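Local coordinates for protein shikimate dehydrogenase (NADP(+)) (Peptoclostridium difficile, PDB 5DZS) that probably catalyses the reversible NADPH-linked reduction of 3-dehydroshikimate to shikimate in the biosynthesis of chorismate and the aromatic amino acids, at residues D176-A181 and S193-S198; T182-G185 and G191-P194. All blocks are in the same frame, centred on the assembly; numbering follows the deposited sequence.

How the contacts relate
Following the chain from its N-terminal end, strand 177-180 of the parallel sheet runs out into a long loop without helix or strand, which returns to the short helix 197-200 before strand 205-208. Contact 2 lies inside contact 1: 182-185 directly follows 176-181, and 191-194 runs into 193-198, so the two nest and do not cross. Contact 2 closes the inner loop, with five residues between its segments; contact 1 closes the wider one, with eleven, against the strand itself. S193 and P194 belong to both, and the contact centres lie about 9 Å apart. Together they tie the returning loop to the strand end in the NADP-binding half.

Contact 1: residues D176-A181 and S193-S198; sequences DIILNA and SPVSKS
N180, at the end of strand 177-180, sets its amide against the ring of P194, which lies where the two backbones come nearest, their CA atoms 7.7 Å apart. N180 OD1 makes the closest approach, 3.6 Å from P194 CG, and the amide and the ring meet at a slant. The amide is carried there by an extended first torsion, CG anti to the backbone N (chi1 178°). Both its ends are bonded: OD1 pairs with T182 OG1, and ND2 donates to D208 OD1 on strand 205-208, which fixes the rotation of the buried group. Two residues back on the same strand face, I178 CD1 lies 4.3 Å from V195 CG2, a looser apolar contact; L124 touches both I178 and V195, and F218 touches V195. S193 OG donates to V195 O at 2.7 Å, in the carbonyl plane and on a lone pair, spanning P194; S196 then occupies the N-cap of the following helix. This is the beta-alpha-beta crossover 177-180, 197-200, 205-208 of the Rossmann-like nucleotide-binding domain, with N180 about 6 Å from L209, a predicted NADP(+)-binding residue, measured between side chains.

Contact 2: residues T182-G185 and G191-P194; sequences TPVG and GISP
V184 carries this contact, placing one methyl, CG1, over the backbone of the returning segment. With its CG1 anti to the backbone N (chi1 180°), V184 reaches across so that V184 CG1 lies 3.6 Å from I192 O. V184 CG1 is also 3.8 Å from P194 CD, so a single branch meets the carbonyl on one side of S193 and the proline ring on the other. The inner end of the contact is the close-packed part. There T182 OG1 is 3.8 Å from P194 CB, the side chain passing aslant to the ring, while L124 of strand 120-124 touches both residues and F218 of helix 217-224 touches P194. T182 OG1 also accepts from V184 N (3.2 Å, N-H...acceptor angle 154°) and is hydrogen-bonded to N180 OD1; these two bonds hold the threonine while its oxygen rests beside the ring. G185 CA comes to 3.8 Å from I192 O, and G185 has a positive phi (107°), a backbone shape suited to a residue without a side chain.

The outer end is looser. I192 meets V184 through CG2 alone among its side-chain atoms, I192 CG2 lying 4.1 Å from V184 CG1, and the rest of the side chain leads away on an exposed residue. No hydrogen bond joins the segments, which therefore meet through van der Waals contacts. The T182 side chain is about 4 Å from a bound sulfate, probably from the crystallisation liquor, and about 9 Å from the side chain of L209, consistent with a place near the predicted NADP(+) site. The bond from V184 N to T182 OG1 makes an ST turn, which opens the loop following strand 177-180 of the Rossmann-like domain.

Contact 1: residues D176-A181 and S193-S198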
loop_
_atom_site.group_PDB
_atom_site.type_symbol
_atom_site.label_atom_id
_atom_site.label_comp_id
_atom_site.label_asym_id
_atom_site.label_seq_id
_atom_site.Cartn_x
_atom_site.Cartn_y
_atom_site.Cartn_z
ATOM N N ASP B 176 -26.117 16.111 15.660
ATOM C CA ASP B 176 -25.082 15.641 16.576
ATOM C C ASP B 176 -23.715 16.243 16.286
ATOM O O ASP B 176 -23.065 16.790 17.173
ATOM C CB ASP B 176 -24.958 14.118 16.470
ATOM C CG ASP B 176 -26.211 13.404 16.917
ATOM O OD1 ASP B 176 -26.457 13.377 18.138
ATOM O OD2 ASP B 176 -26.934 12.851 16.058
ATOM N N ILE B 177 -23.288 16.135 15.030
ATOM C CA ILE B 177 -21.952 16.544 14.618
ATOM C C ILE B 177 -21.914 17.613 13.538
ATOM O O ILE B 177 -22.674 17.558 12.568
ATOM C CB ILE B 177 -21.198 15.321 14.037
ATOM C CG1 ILE B 177 -21.006 14.247 15.112
ATOM C CG2 ILE B 177 -19.857 15.730 13.439
ATOM C CD1 ILE B 177 -20.644 12.886 14.552
ATOM N N ILE B 178 -21.045 18.597 13.728
ATOM C CA ILE B 178 -20.780 19.590 12.693
ATOM C C ILE B 178 -19.270 19.550 12.441
ATOM O O ILE B 178 -18.449 19.722 13.360
ATOM C CB ILE B 178 -21.333 20.995 13.019
ATOM C CG1 ILE B 178 -21.164 21.927 11.806
ATOM C CG2 ILE B 178 -20.703 21.577 14.278
ATOM C CD1 ILE B 178 -21.925 23.234 11.940
ATOM N N LEU B 179 -18.923 19.320 11.183
ATOM C CA LEU B 179 -17.533 19.170 10.769
ATOM C C LEU B 179 -17.143 20.277 9.789
ATOM O O LEU B 179 -17.818 20.493 8.758
ATOM C CB LEU B 179 -17.342 17.783 10.177
ATOM C CG LEU B 179 -15.913 17.397 9.731
ATOM C CD1 LEU B 179 -15.678 15.904 9.855
ATOM C CD2 LEU B 179 -15.611 17.875 8.321
ATOM N N ASN B 180 -16.079 20.995 10.131
ATOM C CA ASN B 180 -15.576 22.055 9.273
ATOM C C ASN B 180 -14.555 21.556 8.254
ATOM O O ASN B 180 -13.422 21.214 8.619
ATOM C CB ASN B 180 -14.904 23.155 10.088
ATOM C CG ASN B 180 -14.334 24.245 9.202
ATOM O OD1 ASN B 180 -14.959 24.642 8.219
ATOM N ND2 ASN B 180 -13.136 24.715 9.529
ATOM N N ALA B 181 -14.955 21.531 6.988
ATOM C CA ALA B 181 -14.069 21.153 5.886
ATOM C C ALA B 181 -13.733 22.377 5.014
ATOM O O ALA B 181 -13.274 22.214 3.886
ATOM C CB ALA B 181 -14.705 20.066 5.035
ATOM N N SER B 193 -15.073 32.292 12.420
ATOM C CA SER B 193 -15.649 30.965 12.312
ATOM C C SER B 193 -16.513 30.869 11.059
ATOM O O SER B 193 -17.172 31.831 10.690
ATOM C CB SER B 193 -16.514 30.693 13.545
ATOM O OG SER B 193 -17.302 29.531 13.379
ATOM N N PRO B 194 -16.531 29.701 10.404
ATOM C CA PRO B 194 -17.364 29.539 9.204
ATOM C C PRO B 194 -18.866 29.612 9.502
ATOM O O PRO B 194 -19.667 29.810 8.585
ATOM C CB PRO B 194 -17.001 28.135 8.704
ATOM C CG PRO B 194 -16.463 27.431 9.897
ATOM C CD PRO B 194 -15.787 28.471 10.729
ATOM N N VAL B 195 -19.233 29.436 10.771
ATOM C CA VAL B 195 -20.625 29.503 11.188
ATOM C C VAL B 195 -20.759 30.277 12.483
ATOM O O VAL B 195 -19.833 30.332 13.298
ATOM C CB VAL B 195 -21.251 28.105 11.375
ATOM C CG1 VAL B 195 -21.398 27.410 10.032
ATOM C CG2 VAL B 195 -20.445 27.260 12.356
ATOM N N SER B 196 -21.930 30.866 12.662
ATOM C CA SER B 196 -22.222 31.649 13.836
ATOM C C SER B 196 -22.425 30.788 15.075
ATOM O O SER B 196 -22.688 29.584 14.997
ATOM C CB SER B 196 -23.497 32.456 13.603
ATOM O OG SER B 196 -24.595 31.582 13.381
ATOM N N LYS B 197 -22.329 31.451 16.217
ATOM C CA LYS B 197 -22.540 30.848 17.522
ATOM C C LYS B 197 -23.928 30.193 17.593
ATOM O O LYS B 197 -24.094 29.143 18.209
ATOM C CB LYS B 197 -22.416 31.941 18.592
ATOM C CG LYS B 197 -22.417 31.435 20.019
ATOM C CD LYS B 197 -22.300 32.547 21.055
ATOM C CE LYS B 197 -23.521 33.455 21.068
ATOM N NZ LYS B 197 -23.486 34.429 22.197
ATOM N N SER B 198 -24.917 30.829 16.959
ATOM C CA SER B 198 -26.297 30.322 16.937
ATOM C C SER B 198 -26.427 28.964 16.250
ATOM O O SER B 198 -27.270 28.146 16.635
ATOM C CB SER B 198 -27.213 31.323 16.241
ATOM O OG SER B 198 -27.202 32.563 16.917
#

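Contact 2: residues T182-G185 and G191-P194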
loop_
_atom_site.group_PDB
_atom_site.type_symbol
_atom_site.label_atom_id
_atom_site.label_comp_id
_atom_site.label_asym_id
_atom_site.label_seq_id
_atom_site.Cartn_x
_atom_site.Cartn_y
_atom_site.Cartn_z
ATOM N N THR B 182 -13.947 23.584 5.543
ATOM C CA THR B 182 -13.656 24.825 4.821
ATOM C C THR B 182 -12.271 25.324 5.219
ATOM O O THR B 182 -11.745 24.930 6.252
ATOM C CB THR B 182 -14.672 25.944 5.135
ATOM O OG1 THR B 182 -14.436 26.500 6.440
ATOM C CG2 THR B 182 -16.104 25.442 5.024
ATOM N N PRO B 183 -11.680 26.209 4.405
ATOM C CA PRO B 183 -10.377 26.749 4.782
ATOM C C PRO B 183 -10.473 27.881 5.820
ATOM O O PRO B 183 -9.465 28.509 6.130
ATOM C CB PRO B 183 -9.821 27.274 3.455
ATOM C CG PRO B 183 -11.016 27.600 2.638
ATOM C CD PRO B 183 -12.117 26.672 3.074
ATOM N N VAL B 184 -11.668 28.132 6.354
ATOM C CA VAL B 184 -11.864 29.195 7.336
ATOM C C VAL B 184 -11.335 28.801 8.715
ATOM O O VAL B 184 -11.583 27.689 9.193
ATOM C CB VAL B 184 -13.357 29.564 7.464
ATOM C CG1 VAL B 184 -13.556 30.668 8.496
ATOM C CG2 VAL B 184 -13.913 29.982 6.111
ATOM N N GLY B 185 -10.600 29.721 9.342
ATOM C CA GLY B 185 -10.058 29.519 10.687
ATOM C C GLY B 185 -8.562 29.278 10.780
ATOM O O GLY B 185 -8.048 29.020 11.869
ATOM N N GLY B 191 -9.678 34.488 14.294
ATOM C CA GLY B 191 -10.834 34.938 15.068
ATOM C C GLY B 191 -12.163 34.860 14.332
ATOM O O GLY B 191 -13.160 35.399 14.813
ATOM N N ILE B 192 -12.182 34.198 13.171
ATOM C CA ILE B 192 -13.408 34.033 12.376
ATOM C C ILE B 192 -13.789 32.563 12.206
ATOM O O ILE B 192 -12.952 31.724 11.879
ATOM C CB ILE B 192 -13.282 34.681 10.983
ATOM C CG1 ILE B 192 -13.216 36.204 11.133
ATOM C CG2 ILE B 192 -14.468 34.301 10.097
ATOM C CD1 ILE B 192 -13.076 36.960 9.832
ATOM N N SER B 193 -15.073 32.292 12.420
ATOM C CA SER B 193 -15.649 30.965 12.312
ATOM C C SER B 193 -16.513 30.869 11.059
ATOM O O SER B 193 -17.172 31.831 10.690
ATOM C CB SER B 193 -16.514 30.693 13.545
ATOM O OG SER B 193 -17.302 29.531 13.379
ATOM N N PRO B 194 -16.531 29.701 10.404
ATOM C CA PRO B 194 -17.364 29.539 9.204
ATOM C C PRO B 194 -18.866 29.612 9.502
ATOM O O PRO B 194 -19.667 29.810 8.585
ATOM C CB PRO B 194 -17.001 28.135 8.704
ATOM C CG PRO B 194 -16.463 27.431 9.897
ATOM C CD PRO B 194 -15.787 28.471 10.729
#